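Local coordinates for HNH nuclease domain-containing protein (PDB 5ZMO), which recognises phosphorothioated DNA through its sulfur-binding domain, the part present here, within a type IV restriction enzyme that is probably an HNH endonuclease, at residues A[14-18]-A[142-146]; A[33-37]-A[136-141]; A[40-46]-A[123-127]; A[60-64]-A[150-156]; A[93-97]-A[108-114]. All coordinates share one frame. Residues are numbered along the deposited sequence.

Contacts 1 to 4 hold together the helical body of the sulfur-binding domain; the centre of contact 2 lies about 8 Å from that of the chain. Helix 130-144 runs through contacts 1 and 2, whose centres lie about 9 Å apart, and L34 CD1 meets F145 CE2 at 3.7 Å. Helix 28-41 links contact 2 to contact 3, where I37 CG1 is 4.1 Å from L126 CD2. F156 of contact 4 packs on L34 and W35, its CD2 3.7 Å from L34 CB. Contact 5 stands apart, its centre about 25 to 29 Å from the others. Contacts 1 and 5 come nearest the DNA, their closest atoms about 5 Å away; contact 3 stays about 19 Å off.

Contact 1: residues A[14-18]-A[142-146]; sequences GDVRP and ARYFH
Two long side chains at the C-terminal end of helix 130-144 span the gap to the loop that follows helix 9-14 in this sulfur-binding domain. The backbones stay well apart, with CA atoms 9.4 Å between G14 and R143 and 10.2 Å between P18 and Y144, so only residues with reach can bridge them. Helical geometry lasts through Y144 and is lost at F145 (phi/psi -133/50). G14 is still helical; V16, R17 and P18 are extended.

R143 points toward the loop and stretches out, chi1 and chi2 both t, before turning at chi3 (m). Its NH1 donates a nearly straight hydrogen bond to G14 O (3.0 Å, 167°), so a guanidinium satisfies a carbonyl at the end of helix 9-14. R17 takes m, m, t and brings its own guanidinium alongside: R17 NE lies 3.3 Å from R143 NH1, two donors of like charge that cannot bond to each other.

Y144, with chi1 m, lays a flat ring across the gap, and P18 CD rests 3.9 Å from Y144 CZ. P18 also packs on a phosphate of the bound DNA, so this corner lies on the DNA side of the domain. The V16 side chain, chi1 t, packs on D84, L86 and R29. V16 O lies near the tyrosine ring plane, 3.0 Å from Y144 OH, and P18 CD is 3.2 Å from Y144 OH.

Contact 2: residues A[33-37]-A[136-141]; sequences LLWAI and AAAGLI
L34 reaches across to helix 130-144 and covers A137, its CD2 3.9 Å from A137 CB and 3.6 Å from A137 O. Its CA-to-CB bond points sideways, and the m,t rotamer swings the methyls over the partner helix; L34 CG also meets L140 CD1 at 3.9 Å, and L34 CD2 meets I141 CG1 at 4.2 Å. Both segments are regular alpha-helix, running nearly antiparallel at 155° (signed crossing angle -155°), with axes 10.0 Å apart at closest approach. The CA atoms are nearest at L34 and A137, 6.0 Å apart, where alanine's single methyl lets L34 lie against the partner backbone.

L140 answers from the other side. Pointing toward helix 28-41 in an m,t rotamer, it sets CD1 3.8 Å from L33 CB and 4.2 Å from I37 CD1. I37, m,t again, extends CD1 to 4.2 Å from A136 CB, while its CG2 lies 4.3 Å from A137 CB. L34 and I37 thus cover the alanines, while L140 packs against L33, L34 and I37. No hydrogen bond crosses the interface; the backbone is satisfied within each helix, as by I37 N to L33 O (3.0 Å) and I141 N to A137 O (2.9 Å).

This is core helix-helix packing of the domain: W35 carries helix 28-41 onto helix 50-63, while A136 and L140 touch helix 9-14 through F9 and V13.

Contact 3: residues A[40-46]-A[123-127]; sequences AVARAPR and YNLLR. With PO4 (phosphate ion), chain D.
A Schellman motif ends helix 28-41, and the chain beyond it wraps around Y123 of helix 120-128. Positive phi at R43 (62/33) turns the chain, with R43 N hydrogen-bonded to A40 O (2.9 Å); A44 and P45 are then extended. CA atoms come nearest at A40 and Y123, 6.1 Å apart.

The apolar packing starts there. A40, small enough for this close approach, places CB 3.8 Å from L126 CB and 3.9 Å from Y123 CD1. Y123 (chi1 t, chi2 88°) lays its ring beneath the R46 chain, whose CB makes a CH-pi contact 3.7 Å from the ring centroid, 12° off the normal.

Among the hydrogen bonds, Y123 OH gives a very short one to A44 O (2.5 Å), satisfying a carbonyl just beyond the turn. R43 NH1 gives only a weak one to R127 O (3.2 Å, 121°), its guanidinium face lying over R127 CA.

Positive charge gathers at the exposed side: R43 NH2 and R127 NE are 4.1 Å apart, like charges. R46, t,t,p, has its NH2 hydrogen-bonded to L118 O, and a phosphate ion, probably from the crystallisation liquor, takes a weak hydrogen bond from R46 NE to PO4 O1 at 3.4 Å.

Contact 4: residues A[60-64]-A[150-156]; sequences LMEKY and AGLLEDF
Y64 OH donates a hydrogen bond to D155 OD2 (2.8 Å), giving the phenol of a buried ring an acceptor at the exposed edge. K63 NZ stands 4.0 Å from D155 OD2, opposite charges beyond a salt bridge; the all-t lysine chain is stretched toward it. Backbone groups are met locally: Y64 N bonds to L60 O (2.8 Å), D155 N to G151 O (2.8 Å) and F156 N to L152 O (2.9 Å).

G151 is the N-cap of the short helix 152-155, which here packs against the C-terminal end of helix 50-63. G151 has phi/psi 94/-17, where a CB would jam against the preceding carbonyl O and also clash with Y64 OH. CA atoms pair L60 with D155 (7.7 Å) and Y64 with L152 (7.4 Å).

Y64 (chi1 m) receives L152 over one face, while F156 turns its edge to it in an offset edge-to-face pair, centroids 5.7 Å apart and planes at 62°. L60, m,t, sets CD1 4.1 Å from the F156 ring centroid as a CH-pi contact and CD2 3.7 Å from D155 CB.

Contact 5: residues A[93-97]-A[108-114]; sequences EELTL and SLNAVDP
This is a small, mainly apolar contact between the loop leading into strand 97-98 and helix 106-112, closing a hairpin-containing excursion at the edge of the domain, its nearest atom about 5 Å from the bound DNA. The loop leaves a 3-10 turn at E94 and runs extended through L95 and T96 (phi/psi -80/154 and -95/126). Its CA atoms come closest to the helix at L95 and S108, 5.4 Å apart.

L95, m,t, is the central side chain: CD2 lies 3.5 Å from S108 O, 3.8 Å from V112 CB and 4.2 Å from P114 CG, while CD1 is 4.3 Å from L109 CD2. V112 (chi1 t) offers L95 CD2 a beta-branched apolar surface and sets CG2 3.9 Å from E94 O. The helix ends at V112; D113, with positive phi (50/55), turns P114 toward the loop. Outside the segments, W79 and P104 also touch L95.

S108, chi1 p in the conformer given here, points toward the loop, and T96 N gives S108 OG a weak hydrogen bond (3.0 Å, 145°). With one weak polar link across, the fit rests chiefly on burying L95, while the serine hydroxyl meets a backbone NH.

Contact 1: residues A[14-18]-A[142-146]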
# COMPACT_ATOMS: atom_id res chain seq x y z
N GLY A 14 3.26 5.92 -10.51
CA GLY A 14 4.35 5.56 -11.44
C GLY A 14 5.74 6.08 -11.01
O GLY A 14 6.76 5.52 -11.44
N ASP A 15 5.79 7.12 -10.20
CA ASP A 15 7.06 7.61 -9.59
C ASP A 15 7.55 6.76 -8.42
O ASP A 15 8.62 7.04 -7.88
CB ASP A 15 6.91 9.05 -9.07
CG ASP A 15 6.77 10.10 -10.19
OD1 ASP A 15 7.01 9.79 -11.38
OD2 ASP A 15 6.36 11.24 -9.84
N VAL A 16 6.77 5.80 -7.95
CA VAL A 16 7.26 4.86 -6.95
C VAL A 16 8.19 3.89 -7.69
O VAL A 16 7.70 3.06 -8.50
CB VAL A 16 6.13 4.08 -6.23
CG1 VAL A 16 6.74 3.03 -5.29
CG2 VAL A 16 5.26 5.02 -5.44
N ARG A 17 9.50 3.96 -7.41
CA ARG A 17 10.47 3.11 -8.08
C ARG A 17 11.33 2.46 -6.99
O ARG A 17 12.31 3.05 -6.60
CB ARG A 17 11.41 3.93 -8.95
CG ARG A 17 10.78 4.68 -10.10
CD ARG A 17 10.13 3.78 -11.13
NE ARG A 17 9.67 4.41 -12.39
CZ ARG A 17 9.66 5.72 -12.75
NH1 ARG A 17 10.09 6.75 -12.01
NH2 ARG A 17 9.16 6.00 -13.96
N PRO A 18 10.95 1.29 -6.49
CA PRO A 18 11.68 0.73 -5.34
C PRO A 18 13.06 0.27 -5.75
O PRO A 18 13.29 0.02 -6.91
CB PRO A 18 10.85 -0.46 -4.93
CG PRO A 18 9.47 -0.16 -5.48
CD PRO A 18 9.73 0.51 -6.78
N ALA A 142 1.46 -4.78 -14.07
CA ALA A 142 2.32 -4.96 -15.25
C ALA A 142 3.75 -4.76 -14.88
O ALA A 142 4.63 -5.49 -15.36
CB ALA A 142 1.96 -4.01 -16.37
N ARG A 143 4.01 -3.79 -14.02
CA ARG A 143 5.39 -3.52 -13.67
C ARG A 143 6.01 -4.49 -12.66
O ARG A 143 7.19 -4.78 -12.73
CB ARG A 143 5.52 -2.06 -13.17
CG ARG A 143 6.93 -1.62 -12.95
CD ARG A 143 7.02 -0.15 -12.55
NE ARG A 143 6.65 0.80 -13.61
CZ ARG A 143 6.59 2.12 -13.42
NH1 ARG A 143 6.86 2.67 -12.22
NH2 ARG A 143 6.27 2.92 -14.44
N TYR A 144 5.24 -4.91 -11.65
CA TYR A 144 5.77 -5.70 -10.54
C TYR A 144 5.31 -7.15 -10.43
O TYR A 144 5.87 -7.88 -9.65
CB TYR A 144 5.41 -4.99 -9.21
CG TYR A 144 6.01 -3.60 -9.18
CD1 TYR A 144 7.38 -3.45 -9.13
CD2 TYR A 144 5.21 -2.46 -9.29
CE1 TYR A 144 7.96 -2.17 -9.14
CE2 TYR A 144 5.78 -1.18 -9.31
CZ TYR A 144 7.15 -1.07 -9.23
OH TYR A 144 7.70 0.19 -9.22
N PHE A 145 4.19 -7.51 -11.08
CA PHE A 145 3.59 -8.85 -11.00
C PHE A 145 3.27 -9.28 -12.39
O PHE A 145 2.14 -9.70 -12.69
CB PHE A 145 2.33 -8.84 -10.11
CG PHE A 145 2.62 -8.50 -8.73
CD1 PHE A 145 3.21 -9.43 -7.91
CD2 PHE A 145 2.32 -7.22 -8.23
CE1 PHE A 145 3.56 -9.07 -6.62
CE2 PHE A 145 2.67 -6.88 -6.93
CZ PHE A 145 3.27 -7.82 -6.12
N HIS A 146 4.26 -9.14 -13.27
CA HIS A 146 4.05 -9.32 -14.70
C HIS A 146 3.66 -10.77 -14.97
O HIS A 146 2.78 -11.02 -15.79
CB HIS A 146 5.32 -8.95 -15.47
CG HIS A 146 5.15 -8.97 -16.95
ND1 HIS A 146 6.14 -9.41 -17.81
CD2 HIS A 146 4.11 -8.61 -17.74
CE1 HIS A 146 5.72 -9.31 -19.06
NE2 HIS A 146 4.48 -8.85 -19.04

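Contact 2: residues A[33-37]-A[136-141]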
# COMPACT_ATOMS: atom_id res chain seq x y z
N LEU A 33 0.03 -0.42 -1.98
CA LEU A 33 -0.79 0.36 -2.93
C LEU A 33 -1.88 -0.48 -3.58
O LEU A 33 -3.03 -0.03 -3.68
CB LEU A 33 0.02 1.03 -4.05
CG LEU A 33 0.86 2.17 -3.50
CD1 LEU A 33 1.95 2.53 -4.50
CD2 LEU A 33 0.04 3.36 -3.18
N LEU A 34 -1.52 -1.65 -4.11
CA LEU A 34 -2.59 -2.53 -4.70
C LEU A 34 -3.72 -2.88 -3.74
O LEU A 34 -4.92 -2.88 -4.10
CB LEU A 34 -1.95 -3.79 -5.28
CG LEU A 34 -1.28 -3.71 -6.64
CD1 LEU A 34 -0.56 -5.02 -6.93
CD2 LEU A 34 -2.32 -3.48 -7.71
N TRP A 35 -3.35 -3.14 -2.49
CA TRP A 35 -4.32 -3.48 -1.46
C TRP A 35 -5.20 -2.28 -1.24
O TRP A 35 -6.44 -2.41 -1.19
CB TRP A 35 -3.64 -3.92 -0.18
CG TRP A 35 -4.58 -4.19 0.91
CD1 TRP A 35 -5.34 -5.33 1.12
CD2 TRP A 35 -4.92 -3.29 1.98
NE1 TRP A 35 -6.11 -5.19 2.23
CE2 TRP A 35 -5.90 -3.95 2.78
CE3 TRP A 35 -4.53 -1.99 2.33
CZ2 TRP A 35 -6.44 -3.38 3.91
CZ3 TRP A 35 -5.08 -1.41 3.48
CH2 TRP A 35 -6.03 -2.10 4.22
N ALA A 36 -4.57 -1.11 -1.09
CA ALA A 36 -5.37 0.13 -0.85
C ALA A 36 -6.34 0.48 -2.00
O ALA A 36 -7.45 0.96 -1.78
CB ALA A 36 -4.47 1.31 -0.56
N ILE A 37 -5.95 0.18 -3.25
CA ILE A 37 -6.84 0.41 -4.39
C ILE A 37 -8.01 -0.52 -4.28
O ILE A 37 -9.19 -0.14 -4.51
CB ILE A 37 -6.10 0.31 -5.74
CG1 ILE A 37 -5.11 1.47 -5.89
CG2 ILE A 37 -7.12 0.30 -6.87
CD1 ILE A 37 -4.03 1.22 -6.94
N ALA A 136 -4.62 2.34 -12.81
CA ALA A 136 -3.58 2.38 -11.76
C ALA A 136 -3.20 0.96 -11.23
O ALA A 136 -2.02 0.66 -11.06
CB ALA A 136 -3.96 3.30 -10.61
N ALA A 137 -4.19 0.10 -10.96
CA ALA A 137 -3.89 -1.24 -10.41
C ALA A 137 -3.17 -2.12 -11.54
O ALA A 137 -2.16 -2.77 -11.28
CB ALA A 137 -5.16 -1.92 -9.96
N ALA A 138 -3.65 -2.01 -12.77
CA ALA A 138 -3.06 -2.71 -13.95
C ALA A 138 -1.64 -2.26 -14.18
O ALA A 138 -0.78 -3.08 -14.45
CB ALA A 138 -3.88 -2.49 -15.20
N GLY A 139 -1.38 -0.98 -14.05
CA GLY A 139 -0.02 -0.47 -14.14
C GLY A 139 0.90 -1.09 -13.13
O GLY A 139 2.04 -1.48 -13.44
N LEU A 140 0.46 -1.18 -11.87
CA LEU A 140 1.31 -1.84 -10.83
C LEU A 140 1.51 -3.31 -11.11
O LEU A 140 2.57 -3.84 -10.91
CB LEU A 140 0.71 -1.66 -9.44
CG LEU A 140 0.82 -0.30 -8.83
CD1 LEU A 140 -0.07 -0.10 -7.63
CD2 LEU A 140 2.29 -0.11 -8.40
N ILE A 141 0.47 -3.98 -11.57
CA ILE A 141 0.56 -5.39 -11.87
C ILE A 141 1.50 -5.64 -13.05
O ILE A 141 2.31 -6.58 -12.97
CB ILE A 141 -0.83 -6.00 -12.15
CG1 ILE A 141 -1.57 -6.16 -10.81
CG2 ILE A 141 -0.73 -7.37 -12.80
CD1 ILE A 141 -3.07 -6.32 -10.94

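Contact 3: residues A[40-46]-A[123-127]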
# COMPACT_ATOMS: atom_id res chain seq x y z
N ALA A 40 -10.40 0.77 -1.71
CA ALA A 40 -11.22 1.92 -2.15
C ALA A 40 -12.38 1.41 -3.01
O ALA A 40 -13.52 1.82 -2.87
CB ALA A 40 -10.37 2.88 -2.90
N VAL A 41 -12.06 0.53 -3.93
CA VAL A 41 -13.04 -0.09 -4.79
C VAL A 41 -14.12 -0.84 -4.01
O VAL A 41 -15.29 -0.80 -4.41
CB VAL A 41 -12.30 -0.95 -5.87
CG1 VAL A 41 -13.21 -1.99 -6.55
CG2 VAL A 41 -11.66 0.02 -6.88
N ALA A 42 -13.78 -1.50 -2.91
CA ALA A 42 -14.79 -2.14 -2.07
C ALA A 42 -15.49 -1.12 -1.12
O ALA A 42 -16.27 -1.54 -0.32
CB ALA A 42 -14.20 -3.26 -1.27
N ARG A 43 -15.11 0.17 -1.16
CA ARG A 43 -15.70 1.24 -0.31
C ARG A 43 -15.45 0.97 1.14
O ARG A 43 -16.28 1.31 2.02
CB ARG A 43 -17.22 1.37 -0.51
CG ARG A 43 -17.71 1.26 -1.93
CD ARG A 43 -17.39 2.52 -2.65
NE ARG A 43 -17.62 2.33 -4.07
CZ ARG A 43 -17.82 3.31 -4.94
NH1 ARG A 43 -17.99 3.00 -6.22
NH2 ARG A 43 -17.87 4.59 -4.55
N ALA A 44 -14.32 0.37 1.44
CA ALA A 44 -13.95 0.28 2.82
C ALA A 44 -13.59 1.70 3.27
O ALA A 44 -13.28 2.56 2.43
CB ALA A 44 -12.80 -0.70 3.05
N PRO A 45 -13.54 1.93 4.60
CA PRO A 45 -13.19 3.27 5.06
C PRO A 45 -11.84 3.67 4.53
O PRO A 45 -10.93 2.82 4.43
CB PRO A 45 -13.16 3.09 6.60
CG PRO A 45 -14.12 1.95 6.88
CD PRO A 45 -13.80 1.02 5.73
N ARG A 46 -11.67 4.94 4.21
CA ARG A 46 -10.37 5.43 3.67
C ARG A 46 -9.21 5.30 4.66
O ARG A 46 -8.12 4.86 4.27
CB ARG A 46 -10.47 6.88 3.25
CG ARG A 46 -9.17 7.53 2.80
CD ARG A 46 -9.39 8.94 2.21
NE ARG A 46 -9.70 9.87 3.29
CZ ARG A 46 -8.80 10.53 4.04
NH1 ARG A 46 -9.26 11.35 5.00
NH2 ARG A 46 -7.49 10.47 3.86
N TYR A 123 -8.60 8.73 -2.95
CA TYR A 123 -9.64 7.79 -2.59
C TYR A 123 -10.95 8.16 -3.33
O TYR A 123 -11.65 7.26 -3.88
CB TYR A 123 -9.88 7.84 -1.08
CG TYR A 123 -10.98 6.97 -0.55
CD1 TYR A 123 -10.74 5.68 -0.20
CD2 TYR A 123 -12.25 7.47 -0.35
CE1 TYR A 123 -11.73 4.85 0.35
CE2 TYR A 123 -13.28 6.65 0.11
CZ TYR A 123 -13.02 5.33 0.48
OH TYR A 123 -14.01 4.45 0.98
N ASN A 124 -11.31 9.44 -3.27
CA ASN A 124 -12.55 9.88 -4.00
C ASN A 124 -12.45 9.62 -5.50
O ASN A 124 -13.47 9.25 -6.10
CB ASN A 124 -12.97 11.31 -3.73
CG ASN A 124 -13.33 11.56 -2.27
OD1 ASN A 124 -13.18 12.69 -1.78
ND2 ASN A 124 -13.74 10.54 -1.57
N LEU A 125 -11.28 9.84 -6.12
CA LEU A 125 -11.11 9.52 -7.55
C LEU A 125 -11.34 8.02 -7.84
O LEU A 125 -12.06 7.66 -8.77
CB LEU A 125 -9.71 9.93 -8.06
CG LEU A 125 -9.27 9.43 -9.41
CD1 LEU A 125 -10.13 10.04 -10.49
CD2 LEU A 125 -7.82 9.74 -9.66
N LEU A 126 -10.69 7.13 -7.04
CA LEU A 126 -10.87 5.71 -7.18
C LEU A 126 -12.33 5.26 -7.10
O LEU A 126 -12.73 4.36 -7.82
CB LEU A 126 -10.03 4.93 -6.12
CG LEU A 126 -8.55 4.74 -6.45
CD1 LEU A 126 -7.90 5.70 -7.38
CD2 LEU A 126 -7.71 4.53 -5.20
N ARG A 127 -13.09 5.83 -6.18
CA ARG A 127 -14.48 5.39 -6.03
C ARG A 127 -15.34 5.92 -7.18
O ARG A 127 -16.27 5.22 -7.66
CB ARG A 127 -15.10 5.98 -4.78
CG ARG A 127 -14.32 5.87 -3.51
CD ARG A 127 -14.69 7.15 -2.75
NE ARG A 127 -15.76 6.84 -1.85
CZ ARG A 127 -16.50 7.69 -1.18
NH1 ARG A 127 -17.36 7.12 -0.36
NH2 ARG A 127 -16.35 9.02 -1.21
P PO4 D . -14.04 10.49 2.34
O1 PO4 D . -13.08 10.11 3.49
O2 PO4 D . -14.08 12.01 2.44
O3 PO4 D . -15.49 9.87 2.33
O4 PO4 D . -13.37 10.13 1.04

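Contact 4: residues A[60-64]-A[150-156]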
# COMPACT_ATOMS: atom_id res chain seq x y z
N LEU A 60 -0.44 -11.13 2.56
CA LEU A 60 -0.18 -10.79 1.13
C LEU A 60 1.28 -10.44 0.84
O LEU A 60 1.83 -10.78 -0.23
CB LEU A 60 -1.06 -9.67 0.63
CG LEU A 60 -2.54 -9.78 0.89
CD1 LEU A 60 -3.28 -8.48 0.56
CD2 LEU A 60 -3.13 -10.96 0.07
N MET A 61 1.88 -9.74 1.78
CA MET A 61 3.33 -9.41 1.76
C MET A 61 4.16 -10.71 1.70
O MET A 61 5.14 -10.84 0.91
CB MET A 61 3.67 -8.63 3.03
CG MET A 61 4.68 -7.51 2.99
SD MET A 61 4.55 -6.39 1.63
CE MET A 61 3.54 -5.02 2.18
N GLU A 62 3.79 -11.69 2.52
CA GLU A 62 4.45 -12.99 2.50
C GLU A 62 4.20 -13.80 1.23
O GLU A 62 5.14 -14.35 0.63
CB GLU A 62 4.04 -13.79 3.76
CG GLU A 62 4.53 -13.20 5.04
CD GLU A 62 3.70 -13.56 6.27
OE1 GLU A 62 4.22 -13.20 7.36
OE2 GLU A 62 2.62 -14.21 6.09
N LYS A 63 2.93 -13.92 0.83
CA LYS A 63 2.61 -14.73 -0.32
C LYS A 63 3.07 -14.11 -1.65
O LYS A 63 3.77 -14.75 -2.44
CB LYS A 63 1.09 -15.01 -0.31
CG LYS A 63 0.67 -15.87 -1.46
CD LYS A 63 -0.75 -16.37 -1.31
CE LYS A 63 -1.03 -17.30 -2.47
NZ LYS A 63 -2.32 -17.97 -2.25
N TYR A 64 2.70 -12.86 -1.90
CA TYR A 64 2.95 -12.20 -3.22
C TYR A 64 4.19 -11.30 -3.24
O TYR A 64 4.78 -11.06 -4.28
CB TYR A 64 1.76 -11.41 -3.63
CG TYR A 64 0.57 -12.27 -3.78
CD1 TYR A 64 0.45 -13.14 -4.86
CD2 TYR A 64 -0.38 -12.31 -2.83
CE1 TYR A 64 -0.68 -14.01 -4.96
CE2 TYR A 64 -1.46 -13.15 -2.91
CZ TYR A 64 -1.62 -14.00 -4.00
OH TYR A 64 -2.74 -14.83 -4.00
N ALA A 150 -1.65 -16.90 -9.63
CA ALA A 150 -3.02 -17.32 -9.34
C ALA A 150 -3.35 -16.86 -7.93
O ALA A 150 -2.54 -16.94 -6.98
CB ALA A 150 -3.25 -18.83 -9.49
N GLY A 151 -4.56 -16.34 -7.82
CA GLY A 151 -5.04 -15.85 -6.56
C GLY A 151 -4.82 -14.38 -6.35
O GLY A 151 -5.43 -13.81 -5.43
N LEU A 152 -3.95 -13.74 -7.10
CA LEU A 152 -3.58 -12.34 -6.74
C LEU A 152 -4.80 -11.43 -6.86
O LEU A 152 -5.12 -10.68 -5.94
CB LEU A 152 -2.45 -11.82 -7.61
CG LEU A 152 -1.91 -10.45 -7.15
CD1 LEU A 152 -0.40 -10.39 -7.31
CD2 LEU A 152 -2.56 -9.31 -7.91
N LEU A 153 -5.49 -11.49 -7.99
CA LEU A 153 -6.64 -10.59 -8.18
C LEU A 153 -7.70 -10.76 -7.12
O LEU A 153 -8.11 -9.76 -6.51
CB LEU A 153 -7.24 -10.76 -9.58
CG LEU A 153 -6.70 -9.90 -10.73
CD1 LEU A 153 -5.24 -9.57 -10.59
CD2 LEU A 153 -7.06 -10.47 -12.10
N GLU A 154 -8.08 -12.01 -6.83
CA GLU A 154 -9.02 -12.29 -5.75
C GLU A 154 -8.51 -11.81 -4.40
O GLU A 154 -9.26 -11.19 -3.64
CB GLU A 154 -9.41 -13.77 -5.68
CG GLU A 154 -10.48 -14.18 -6.68
CD GLU A 154 -11.82 -13.43 -6.47
OE1 GLU A 154 -12.57 -13.27 -7.47
OE2 GLU A 154 -12.12 -13.01 -5.32
N ASP A 155 -7.24 -12.05 -4.11
CA ASP A 155 -6.73 -11.77 -2.75
C ASP A 155 -6.59 -10.27 -2.49
O ASP A 155 -6.69 -9.81 -1.33
CB ASP A 155 -5.42 -12.50 -2.45
CG ASP A 155 -5.63 -14.00 -2.09
OD1 ASP A 155 -6.82 -14.44 -1.99
OD2 ASP A 155 -4.63 -14.72 -1.91
N PHE A 156 -6.40 -9.52 -3.56
CA PHE A 156 -6.34 -8.05 -3.47
C PHE A 156 -7.69 -7.35 -3.69
O PHE A 156 -7.76 -6.14 -3.66
CB PHE A 156 -5.29 -7.49 -4.43
CG PHE A 156 -3.89 -7.66 -3.94
CD1 PHE A 156 -3.24 -8.87 -4.07
CD2 PHE A 156 -3.22 -6.64 -3.24
CE1 PHE A 156 -1.96 -9.05 -3.62
CE2 PHE A 156 -1.93 -6.83 -2.78
CZ PHE A 156 -1.30 -8.03 -2.95

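Contact 5: residues A[93-97]-A[108-114]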
# COMPACT_ATOMS: atom_id res chain seq x y z
N GLU A 93 2.66 12.50 14.77
CA GLU A 93 3.51 13.22 15.71
C GLU A 93 3.52 12.53 17.09
O GLU A 93 4.41 12.81 17.88
CB GLU A 93 3.15 14.74 15.74
CG GLU A 93 3.96 15.67 14.78
CD GLU A 93 3.94 15.33 13.26
OE1 GLU A 93 2.90 15.48 12.57
OE2 GLU A 93 5.02 14.97 12.70
N GLU A 94 2.61 11.58 17.34
CA GLU A 94 2.54 10.74 18.53
C GLU A 94 3.50 9.55 18.53
O GLU A 94 3.73 8.95 19.58
CB GLU A 94 1.12 10.28 18.81
CG GLU A 94 0.10 11.43 18.99
CD GLU A 94 0.58 12.57 19.92
OE1 GLU A 94 0.42 13.78 19.57
OE2 GLU A 94 1.16 12.26 21.00
N LEU A 95 4.02 9.20 17.37
CA LEU A 95 4.84 8.01 17.20
C LEU A 95 6.26 8.31 17.68
O LEU A 95 6.72 9.46 17.64
CB LEU A 95 4.80 7.52 15.73
CG LEU A 95 3.39 7.12 15.18
CD1 LEU A 95 3.39 6.90 13.68
CD2 LEU A 95 2.88 5.88 15.86
N THR A 96 6.98 7.28 18.09
CA THR A 96 8.41 7.40 18.35
C THR A 96 9.23 6.98 17.12
O THR A 96 9.04 5.86 16.62
CB THR A 96 8.76 6.53 19.60
OG1 THR A 96 7.97 7.04 20.67
CG2 THR A 96 10.29 6.64 19.94
N LEU A 97 10.13 7.83 16.63
CA LEU A 97 10.92 7.48 15.47
C LEU A 97 12.23 6.84 15.88
O LEU A 97 12.76 7.12 16.94
CB LEU A 97 11.24 8.71 14.63
CG LEU A 97 10.06 9.52 14.12
CD1 LEU A 97 10.54 10.67 13.27
CD2 LEU A 97 9.13 8.62 13.34
N SER A 108 5.74 1.65 18.90
CA SER A 108 4.90 2.87 18.89
C SER A 108 3.77 2.76 17.90
O SER A 108 2.70 3.29 18.17
CB SER A 108 5.69 4.17 18.70
OG SER A 108 6.18 4.45 17.36
N LEU A 109 3.98 2.07 16.77
CA LEU A 109 2.83 1.76 15.84
C LEU A 109 1.80 0.91 16.54
O LEU A 109 0.57 1.14 16.41
CB LEU A 109 3.29 1.02 14.54
CG LEU A 109 3.91 1.74 13.40
CD1 LEU A 109 4.37 0.74 12.36
CD2 LEU A 109 2.94 2.74 12.78
N ASN A 110 2.27 -0.11 17.27
CA ASN A 110 1.32 -1.00 17.94
C ASN A 110 0.59 -0.25 19.05
O ASN A 110 -0.62 -0.40 19.22
CB ASN A 110 2.03 -2.28 18.47
CG ASN A 110 2.29 -3.35 17.36
OD1 ASN A 110 1.68 -3.38 16.26
ND2 ASN A 110 3.19 -4.25 17.66
N ALA A 111 1.32 0.55 19.81
CA ALA A 111 0.73 1.29 20.97
C ALA A 111 -0.24 2.39 20.57
O ALA A 111 -1.32 2.45 21.09
CB ALA A 111 1.83 1.88 21.85
N VAL A 112 0.12 3.21 19.60
CA VAL A 112 -0.69 4.35 19.18
C VAL A 112 -1.82 3.84 18.28
O VAL A 112 -2.94 4.34 18.32
CB VAL A 112 0.18 5.39 18.47
CG1 VAL A 112 -0.69 6.46 17.82
CG2 VAL A 112 1.16 6.01 19.48
N ASP A 113 -1.51 2.80 17.47
CA ASP A 113 -2.43 2.22 16.48
C ASP A 113 -3.04 3.30 15.61
O ASP A 113 -4.29 3.42 15.58
CB ASP A 113 -3.52 1.38 17.13
CG ASP A 113 -4.14 0.39 16.19
OD1 ASP A 113 -3.60 0.27 15.06
OD2 ASP A 113 -5.12 -0.31 16.54
N PRO A 114 -2.20 4.12 14.96
CA PRO A 114 -2.69 5.21 14.10
C PRO A 114 -3.47 4.73 12.92
O PRO A 114 -3.16 3.66 12.38
CB PRO A 114 -1.43 5.84 13.59
CG PRO A 114 -0.47 4.72 13.53
CD PRO A 114 -0.76 3.94 14.77